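Local coordinates for general secretion pathway protein L (Vibrio parahaemolyticus, PDB 2W7V) that probably serves as an inner-membrane component of the type II secretion system, of which this is the periplasmic, dimer-forming domain, at residues V8-W13 and G39-H44; V58-K63 and F82-Q87. All coordinates share one frame; numbering follows the deposited sequence.

Contact 1: V8-W13 and G39-H44; sequences VAMLSW and GEVRIH
Gly39, just ahead of strand 40-47, offers its carbonyl to the side chain of Met10, a selenomethionine on the short N-terminal helix 8-13. The terminal methyl CE lies 3.4 Å from Gly39 O, and CG is 3.7 Å from that same oxygen. The glycine has positive phi (57°) and, with Glu40, faces Asp35 in a G1 beta bulge at the turn where strand 28-35 leads into strand 40-47, the two forming a hairpin. The bond to CB of Glu40 points away from the helix. Val41 points back to it, and its CG2 touches both Met10 CG and Met10 SE at 3.8 Å. Met10 starts with CG anti to its own nitrogen (chi1 -175°) and folds at chi2 and chi3, which brings CE round to the glycine carbonyl while CG and SE stay against the valine. Arg42 NH1 meets Glu40 OE1 at 3.1 Å, a salt bridge bent to 135° at the hydrogen, received on the anti side of the carboxylate and out of its plane. No hydrogen bond or salt bridge joins the segments, so helix 8-13, seated by the beta-hairpin turn, is held to this strand by van der Waals contact of one buried selenoether chain.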
loop_
_atom_site.group_PDB
_atom_site.type_symbol
_atom_site.label_atom_id
_atom_site.label_comp_id
_atom_site.label_asym_id
_atom_site.label_seq_id
_atom_site.Cartn_x
_atom_site.Cartn_y
_atom_site.Cartn_z
ATOM N N VAL A 8 -4.078 -3.403 12.066
ATOM C CA VAL A 8 -4.664 -2.083 11.884
ATOM C C VAL A 8 -3.740 -0.889 12.167
ATOM O O VAL A 8 -3.905 0.162 11.544
ATOM C CB VAL A 8 -5.922 -1.949 12.793
ATOM C CG1 VAL A 8 -6.139 -0.515 13.221
ATOM C CG2 VAL A 8 -7.142 -2.521 12.091
ATOM N N ALA A 9 -2.821 -1.011 13.127
ATOM C CA ALA A 9 -1.875 0.091 13.427
ATOM C C ALA A 9 -0.929 0.354 12.252
ATOM O O ALA A 9 -0.739 1.485 11.829
ATOM C CB ALA A 9 -1.097 -0.176 14.707
HETATM N N MSE A 10 -0.378 -0.697 11.682
HETATM C CA MSE A 10 0.377 -0.551 10.448
HETATM C C MSE A 10 -0.467 -0.018 9.267
HETATM O O MSE A 10 0.003 0.796 8.496
HETATM C CB MSE A 10 1.041 -1.876 10.084
HETATM C CG MSE A 10 1.945 -1.758 8.864
HETATM SE SE MSE A 10 3.570 -0.649 9.043
HETATM C CE MSE A 10 4.464 -1.716 10.359
ATOM N N LEU A 11 -1.699 -0.477 9.139
ATOM C CA LEU A 11 -2.597 0.050 8.124
ATOM C C LEU A 11 -2.774 1.565 8.268
ATOM O O LEU A 11 -2.705 2.299 7.306
ATOM C CB LEU A 11 -3.950 -0.671 8.182
ATOM C CG LEU A 11 -4.923 -0.460 7.026
ATOM C CD1 LEU A 11 -4.285 -0.860 5.725
ATOM C CD2 LEU A 11 -6.160 -1.286 7.278
ATOM N N SER A 12 -2.960 2.035 9.489
ATOM C CA SER A 12 -3.085 3.460 9.726
ATOM C C SER A 12 -1.831 4.247 9.358
ATOM O O SER A 12 -1.941 5.254 8.630
ATOM C CB SER A 12 -3.476 3.722 11.178
ATOM O OG SER A 12 -4.722 3.094 11.474
ATOM N N TRP A 13 -0.661 3.776 9.815
ATOM C CA TRP A 13 0.601 4.523 9.688
ATOM C C TRP A 13 1.171 4.439 8.268
ATOM O O TRP A 13 1.926 5.303 7.844
ATOM C CB TRP A 13 1.677 4.028 10.689
ATOM C CG TRP A 13 1.255 3.885 12.155
ATOM C CD1 TRP A 13 0.316 4.613 12.829
ATOM C CD2 TRP A 13 1.810 2.970 13.116
ATOM N NE1 TRP A 13 0.238 4.195 14.145
ATOM C CE2 TRP A 13 1.146 3.190 14.340
ATOM C CE3 TRP A 13 2.812 1.986 13.055
ATOM C CZ2 TRP A 13 1.439 2.459 15.484
ATOM C CZ3 TRP A 13 3.103 1.268 14.185
ATOM C CH2 TRP A 13 2.420 1.503 15.390
ATOM N N GLY A 39 1.402 -7.822 9.357
ATOM C CA GLY A 39 1.630 -6.383 9.714
ATOM C C GLY A 39 2.902 -5.749 9.180
ATOM O O GLY A 39 3.542 -4.958 9.849
ATOM N N GLU A 40 3.246 -6.096 7.945
ATOM C CA GLU A 40 4.415 -5.571 7.285
ATOM C C GLU A 40 4.009 -4.823 6.070
ATOM O O GLU A 40 2.996 -5.119 5.457
ATOM C CB GLU A 40 5.319 -6.675 6.777
ATOM C CG GLU A 40 5.801 -7.633 7.776
ATOM C CD GLU A 40 6.675 -8.705 7.140
ATOM O OE1 GLU A 40 6.767 -8.754 5.888
ATOM O OE2 GLU A 40 7.242 -9.489 7.890
ATOM N N VAL A 41 4.872 -3.910 5.686
ATOM C CA VAL A 41 4.867 -3.296 4.407
ATOM C C VAL A 41 6.214 -3.569 3.697
ATOM O O VAL A 41 7.277 -3.358 4.251
ATOM C CB VAL A 41 4.625 -1.778 4.572
ATOM C CG1 VAL A 41 4.561 -1.066 3.209
ATOM C CG2 VAL A 41 3.287 -1.523 5.363
ATOM N N ARG A 42 6.150 -4.044 2.460
ATOM C CA ARG A 42 7.333 -4.173 1.633
ATOM C C ARG A 42 7.275 -3.217 0.436
ATOM O O ARG A 42 6.294 -3.150 -0.288
ATOM C CB ARG A 42 7.472 -5.616 1.207
ATOM C CG ARG A 42 7.293 -6.583 2.386
ATOM C CD ARG A 42 7.414 -8.036 1.940
ATOM N NE ARG A 42 6.171 -8.528 1.338
ATOM C CZ ARG A 42 5.089 -8.864 2.027
ATOM N NH1 ARG A 42 5.055 -8.749 3.351
ATOM N NH2 ARG A 42 4.028 -9.307 1.384
ATOM N N ILE A 43 8.355 -2.481 0.251
ATOM C CA ILE A 43 8.471 -1.426 -0.719
ATOM C C ILE A 43 9.602 -1.693 -1.690
ATOM O O ILE A 43 10.701 -1.906 -1.264
ATOM C CB ILE A 43 8.827 -0.106 0.019
ATOM C CG1 ILE A 43 7.692 0.302 1.006
ATOM C CG2 ILE A 43 9.034 1.011 -0.984
ATOM C CD1 ILE A 43 8.117 1.321 2.076
ATOM N N HIS A 44 9.352 -1.660 -2.990
ATOM C CA HIS A 44 10.435 -1.630 -3.936
ATOM C C HIS A 44 10.551 -0.217 -4.476
ATOM O O HIS A 44 9.557 0.448 -4.648
ATOM C CB HIS A 44 10.261 -2.627 -5.082
ATOM C CG HIS A 44 10.106 -4.048 -4.636
ATOM N ND1 HIS A 44 9.690 -5.055 -5.490
ATOM C CD2 HIS A 44 10.264 -4.629 -3.423
ATOM C CE1 HIS A 44 9.617 -6.193 -4.814
ATOM N NE2 HIS A 44 9.968 -5.960 -3.561
#

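Contact 2: V58-K63 and F82-Q87; sequences VKLAEK and FVLKRQ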
loop_
_atom_site.group_PDB
_atom_site.type_symbol
_atom_site.label_atom_id
_atom_site.label_comp_id
_atom_site.label_asym_id
_atom_site.label_seq_id
_atom_site.Cartn_x
_atom_site.Cartn_y
_atom_site.Cartn_z
ATOM N N VAL A 58 16.893 6.007 6.747
ATOM C CA VAL A 58 17.016 6.798 7.950
ATOM C C VAL A 58 15.680 7.444 8.315
ATOM O O VAL A 58 15.298 7.465 9.471
ATOM C CB VAL A 58 18.101 7.908 7.798
ATOM C CG1 VAL A 58 17.926 8.970 8.880
ATOM C CG2 VAL A 58 19.542 7.291 7.796
ATOM N N LYS A 59 14.974 7.975 7.335
ATOM C CA LYS A 59 13.659 8.530 7.583
ATOM C C LYS A 59 12.618 7.489 8.027
ATOM O O LYS A 59 11.847 7.724 8.943
ATOM C CB LYS A 59 13.154 9.232 6.335
ATOM C CG LYS A 59 13.939 10.459 5.919
ATOM C CD LYS A 59 13.104 11.283 4.915
ATOM C CE LYS A 59 13.876 12.425 4.246
ATOM N NZ LYS A 59 13.906 13.628 5.090
ATOM N N LEU A 60 12.574 6.350 7.363
ATOM C CA LEU A 60 11.659 5.286 7.741
ATOM C C LEU A 60 11.953 4.762 9.159
ATOM O O LEU A 60 11.051 4.440 9.908
ATOM C CB LEU A 60 11.730 4.126 6.722
ATOM C CG LEU A 60 11.282 4.526 5.306
ATOM C CD1 LEU A 60 11.609 3.368 4.335
ATOM C CD2 LEU A 60 9.831 4.933 5.247
ATOM N N ALA A 61 13.224 4.728 9.524
ATOM C CA ALA A 61 13.691 4.190 10.825
ATOM C C ALA A 61 13.193 5.002 12.046
ATOM O O ALA A 61 13.173 4.487 13.175
ATOM C CB ALA A 61 15.212 4.147 10.822
ATOM N N GLU A 62 12.799 6.259 11.823
ATOM C CA GLU A 62 12.288 7.105 12.894
ATOM C C GLU A 62 10.992 6.576 13.492
ATOM O O GLU A 62 10.752 6.737 14.687
ATOM C CB GLU A 62 12.065 8.537 12.385
ATOM C CG GLU A 62 13.346 9.213 11.888
ATOM C CD GLU A 62 13.153 10.649 11.413
ATOM O OE1 GLU A 62 12.004 11.160 11.455
ATOM O OE2 GLU A 62 14.174 11.262 11.007
ATOM N N LYS A 63 10.151 5.963 12.661
ATOM C CA LYS A 63 8.844 5.497 13.106
ATOM C C LYS A 63 8.558 4.011 12.792
ATOM O O LYS A 63 7.512 3.494 13.177
ATOM C CB LYS A 63 7.759 6.387 12.473
ATOM C CG LYS A 63 7.792 7.875 12.899
ATOM C CD LYS A 63 7.090 8.159 14.218
ATOM C CE LYS A 63 7.555 9.481 14.810
ATOM N NZ LYS A 63 6.508 10.209 15.603
ATOM N N PHE A 82 12.702 -2.359 0.871
ATOM C CA PHE A 82 12.596 -2.157 2.297
ATOM C C PHE A 82 11.458 -3.017 2.795
ATOM O O PHE A 82 10.447 -3.147 2.123
ATOM C CB PHE A 82 12.212 -0.712 2.589
ATOM C CG PHE A 82 13.252 0.268 2.251
ATOM C CD1 PHE A 82 14.387 0.352 3.001
ATOM C CD2 PHE A 82 13.079 1.141 1.185
ATOM C CE1 PHE A 82 15.361 1.249 2.684
ATOM C CE2 PHE A 82 14.081 2.074 0.866
ATOM C CZ PHE A 82 15.204 2.118 1.613
ATOM N N VAL A 83 11.636 -3.578 3.979
ATOM C CA VAL A 83 10.582 -4.213 4.741
ATOM C C VAL A 83 10.372 -3.386 6.005
ATOM O O VAL A 83 11.308 -3.099 6.708
ATOM C CB VAL A 83 10.957 -5.656 5.111
ATOM C CG1 VAL A 83 9.857 -6.281 5.926
ATOM C CG2 VAL A 83 11.182 -6.470 3.826
ATOM N N LEU A 84 9.136 -2.959 6.234
ATOM C CA LEU A 84 8.762 -2.218 7.430
ATOM C C LEU A 84 7.887 -3.091 8.319
ATOM O O LEU A 84 6.967 -3.746 7.832
ATOM C CB LEU A 84 7.924 -0.984 7.054
ATOM C CG LEU A 84 8.438 -0.056 5.970
ATOM C CD1 LEU A 84 7.500 1.169 5.810
ATOM C CD2 LEU A 84 9.856 0.354 6.265
ATOM N N LYS A 85 8.153 -3.037 9.606
ATOM C CA LYS A 85 7.311 -3.579 10.656
ATOM C C LYS A 85 7.122 -2.489 11.708
ATOM O O LYS A 85 7.835 -1.478 11.717
ATOM C CB LYS A 85 7.981 -4.799 11.287
ATOM C CG LYS A 85 8.341 -5.898 10.283
ATOM C CD LYS A 85 9.407 -6.875 10.841
ATOM C CE LYS A 85 9.981 -7.746 9.711
ATOM N NZ LYS A 85 10.839 -8.856 10.187
ATOM N N ARG A 86 6.170 -2.695 12.604
ATOM C CA ARG A 86 5.852 -1.685 13.632
ATOM C C ARG A 86 7.052 -1.372 14.586
ATOM O O ARG A 86 7.737 -2.289 14.987
ATOM C CB ARG A 86 4.645 -2.147 14.478
ATOM C CG ARG A 86 3.335 -2.247 13.695
ATOM C CD ARG A 86 2.122 -1.789 14.514
ATOM N NE ARG A 86 1.669 -2.820 15.432
ATOM C CZ ARG A 86 1.034 -2.605 16.588
ATOM N NH1 ARG A 86 0.765 -1.371 17.024
ATOM N NH2 ARG A 86 0.664 -3.648 17.323
ATOM N N GLN A 87 7.272 -0.068 14.861
ATOM C CA GLN A 87 8.203 0.537 15.885
ATOM C C GLN A 87 9.372 1.401 15.326
ATOM O O GLN A 87 9.984 2.246 16.046
ATOM C CB GLN A 87 8.748 -0.489 16.879
ATOM C CG GLN A 87 7.755 -0.983 17.905
ATOM C CD GLN A 87 8.380 -2.053 18.772
ATOM O OE1 GLN A 87 8.890 -3.051 18.254
ATOM N NE2 GLN A 87 8.387 -1.840 20.092
#
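Leu60 reaches from the last turns of helix 51-61 across to strand 78-86, and a single methyl, CD1, makes its closest contacts there. CD1 sits over one face of the Phe82 ring, 4.2 Å from the centroid and 14° off the ring normal, a CH-pi contact displaced somewhat toward the rim; its nearest ring atom, Phe82 CG, is 4.1 Å away. The same CD1 lies 4.0 Å from Leu84 CD2, so it is shared between two residues spaced two apart on the strand. The leucine side chain crosses both of these at roughly right angles. All three side chains have CG beside the backbone nitrogen and anti to the carbonyl carbon. For Leu60 (chi1 -63°), with chi2 extended, this carries the branch outward from the helix to the strand.

Further along, the two segments come together again at their backbones. Lys63 O stands 3.5 Å from Gln87 C, with no hydrogen bond between them, and the bonds to CB of Lys63 and Gln87 both point away from the opposite segment. This is looser, exposed contact beside the buried apolar cluster, and it involves the last modelled residue of the chain.

The second shell fixes the strand from both flanks. Backbone hydrogen bonds tie Phe82 to Ile43 on one neighbour and Val83 to Glu67 on the other, and Lys85 NZ forms a salt bridge with Glu67. Val66 of strand 64-73 packs on Leu60, Phe82 and Leu84 together. Leu17 of helix 17-22 touches both leucines, and Leu21 adds to Leu60. This is helix packing on one face of an antiparallel alpha/beta sheet of order 1-2-4-3: helix 51-61 connects strands 40-47 and 64-73 and rests, with helix 17-22, where strand 78-86 lies between those two strands.

In the fold
Contact 1 and contact 2 lie side by side, their centres about 10 Å apart, on adjacent antiparallel strands of one four-stranded sheet. Val41 O accepts a probable hydrogen bond from Leu84 N at 2.7 Å, and Ile43 N reaches Phe82 O at 2.9 Å. Met10 also packs against Arg86, whose NE forms a salt bridge with Asp7 just ahead of helix 8-13, so that helix is fastened to the end of strand 78-86 as well. Along the chain the contacts come in series, with helix 51-61 following strand 40-47. Only contact 1 approaches the dimer partner, where Leu11 packs on Phe32 of the second subunit.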